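Local coordinates for molinate hydrolase (Gulosibacter molinativorax, PDB 4WGX), which probably hydrolyses the thiocarbamate herbicide molinate, as a metal-dependent member of the amidohydrolase superfamily, at residues A343-P348 / L453-P458. Residues are numbered along the deposited sequence; the frame is centred on the assembly and turned at random.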
loop_
_atom_site.group_PDB
_atom_site.type_symbol
_atom_site.label_atom_id
_atom_site.label_comp_id
_atom_site.label_asym_id
_atom_site.label_seq_id
_atom_site.Cartn_x
_atom_site.Cartn_y
_atom_site.Cartn_z
ATOM N N ALA A 343 -22.510 -10.406 -14.887
ATOM C CA ALA A 343 -22.423 -9.180 -15.674
ATOM C C ALA A 343 -23.203 -8.028 -15.071
ATOM O O ALA A 343 -24.195 -8.219 -14.381
ATOM C CB ALA A 343 -22.900 -9.420 -17.072
ATOM N N GLY A 344 -22.734 -6.826 -15.362
ATOM C CA GLY A 344 -23.385 -5.610 -14.936
ATOM C C GLY A 344 -23.154 -4.534 -15.978
ATOM O O GLY A 344 -22.424 -4.749 -16.936
ATOM N N CYS A 345 -23.793 -3.388 -15.802
ATOM C CA CYS A 345 -23.575 -2.258 -16.683
ATOM C C CYS A 345 -22.404 -1.405 -16.167
ATOM O O CYS A 345 -22.548 -0.615 -15.239
ATOM C CB CYS A 345 -24.859 -1.437 -16.797
ATOM S SG CYS A 345 -24.679 0.041 -17.778
ATOM N N THR A 346 -21.240 -1.584 -16.778
ATOM C CA THR A 346 -20.008 -0.999 -16.264
ATOM C C THR A 346 -19.936 0.491 -16.568
ATOM O O THR A 346 -20.320 0.947 -17.643
ATOM C CB THR A 346 -18.771 -1.710 -16.839
ATOM O OG1 THR A 346 -18.827 -3.098 -16.511
ATOM C CG2 THR A 346 -17.493 -1.146 -16.248
ATOM N N ASP A 347 -19.470 1.249 -15.589
ATOM C CA ASP A 347 -19.304 2.679 -15.746
ATOM C C ASP A 347 -18.402 2.971 -16.939
ATOM O O ASP A 347 -17.359 2.341 -17.093
ATOM C CB ASP A 347 -18.714 3.298 -14.481
ATOM C CG ASP A 347 -18.813 4.802 -14.467
ATOM O OD1 ASP A 347 -17.940 5.453 -15.062
ATOM O OD2 ASP A 347 -19.754 5.328 -13.846
ATOM N N PRO A 348 -18.805 3.922 -17.793
ATOM C CA PRO A 348 -18.023 4.257 -18.986
ATOM C C PRO A 348 -16.594 4.759 -18.705
ATOM O O PRO A 348 -15.729 4.575 -19.552
ATOM C CB PRO A 348 -18.853 5.356 -19.660
ATOM C CG PRO A 348 -19.818 5.806 -18.674
ATOM C CD PRO A 348 -20.059 4.685 -17.734
ATOM N N LEU A 453 -28.038 7.063 -17.777
ATOM C CA LEU A 453 -27.687 7.553 -16.463
ATOM C C LEU A 453 -26.222 7.227 -16.234
ATOM O O LEU A 453 -25.370 8.094 -16.367
ATOM C CB LEU A 453 -28.588 6.931 -15.413
ATOM C CG LEU A 453 -28.311 7.325 -13.969
ATOM C CD1 LEU A 453 -28.402 8.813 -13.811
ATOM C CD2 LEU A 453 -29.285 6.645 -13.048
ATOM N N VAL A 454 -25.935 5.963 -15.943
ATOM C CA VAL A 454 -24.574 5.464 -15.961
ATOM C C VAL A 454 -23.975 5.574 -17.359
ATOM O O VAL A 454 -22.832 5.996 -17.510
ATOM C CB VAL A 454 -24.505 3.990 -15.489
ATOM C CG1 VAL A 454 -23.065 3.479 -15.495
ATOM C CG2 VAL A 454 -25.072 3.845 -14.099
ATOM N N THR A 455 -24.742 5.201 -18.378
ATOM C CA THR A 455 -24.225 5.171 -19.746
ATOM C C THR A 455 -24.201 6.548 -20.427
ATOM O O THR A 455 -23.699 6.678 -21.536
ATOM C CB THR A 455 -25.034 4.198 -20.636
ATOM O OG1 THR A 455 -26.412 4.582 -20.642
ATOM C CG2 THR A 455 -24.909 2.760 -20.131
ATOM N N ALA A 456 -24.742 7.569 -19.775
ATOM C CA ALA A 456 -24.628 8.934 -20.286
ATOM C C ALA A 456 -23.157 9.347 -20.359
ATOM O O ALA A 456 -22.459 9.335 -19.348
ATOM C CB ALA A 456 -25.411 9.893 -19.410
ATOM N N TYR A 457 -22.693 9.713 -21.551
ATOM C CA TYR A 457 -21.267 9.953 -21.798
ATOM C C TYR A 457 -21.095 10.744 -23.089
ATOM O O TYR A 457 -21.838 10.517 -24.029
ATOM C CB TYR A 457 -20.525 8.620 -21.890
ATOM C CG TYR A 457 -19.115 8.596 -21.361
ATOM C CD1 TYR A 457 -18.849 8.781 -20.017
ATOM C CD2 TYR A 457 -18.054 8.322 -22.206
ATOM C CE1 TYR A 457 -17.557 8.732 -19.537
ATOM C CE2 TYR A 457 -16.764 8.275 -21.742
ATOM C CZ TYR A 457 -16.518 8.477 -20.407
ATOM O OH TYR A 457 -15.235 8.407 -19.939
ATOM N N PRO A 458 -20.111 11.663 -23.152
ATOM C CA PRO A 458 -19.178 12.025 -22.084
ATOM C C PRO A 458 -19.852 12.814 -20.966
ATOM O O PRO A 458 -21.043 13.097 -21.032
ATOM C CB PRO A 458 -18.123 12.873 -22.808
ATOM C CG PRO A 458 -18.822 13.429 -23.965
ATOM C CD PRO A 458 -19.808 12.383 -24.398
#
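Pro348 lies against the ring of Tyr457 in a CH-pi contact. Its CB sits 3.6 Å from the ring centroid, 16° off the ring normal, over one face and offset toward the rim. Pro348 CG comes to 3.4 Å from Tyr457 CD1. Pro348 CD closely approaches Val454 O, at 3.1 Å, without a hydrogen bond, and lies 3.9 Å from Val454 CG1.

Further apolar contacts lie along 343-348. Val454 CG1, anti to the backbone N (chi1 -179°), reaches Asp347 CA at 3.9 Å. An anti chi1 (176°) turns Cys345 SG to Thr455 CG2, 3.6 Å away. Phe87 and Val94 add to the packing around Val454.

Residues 343-348 follow strand 337-339 of the amidohydrolase TIM barrel and lead into helix 348-352. Asp347 is the N-cap of that helix, with OD1 accepting from the backbone N of Asp349. Segment 453-458 belongs to the C-terminal tail, which here runs over the helix start, away from Glu43 and His45, which bind cobalt, and from the zinc-site residues His251 and His271.

The polar groups bond outside the two segments. Asp347 OD2 forms a salt bridge with Arg459, and Thr455 OG1 is hydrogen-bonded to Glu97 OE2. Tyr457 OH is hydrogen-bonded to Asp349 OD1. An alanine in place of Tyr457 would take the ring from under Pro348 CB and probably leave Asp349 OD1 without this hydroxyl partner. Tyr457 also packs on Thr168 of a neighbouring subunit.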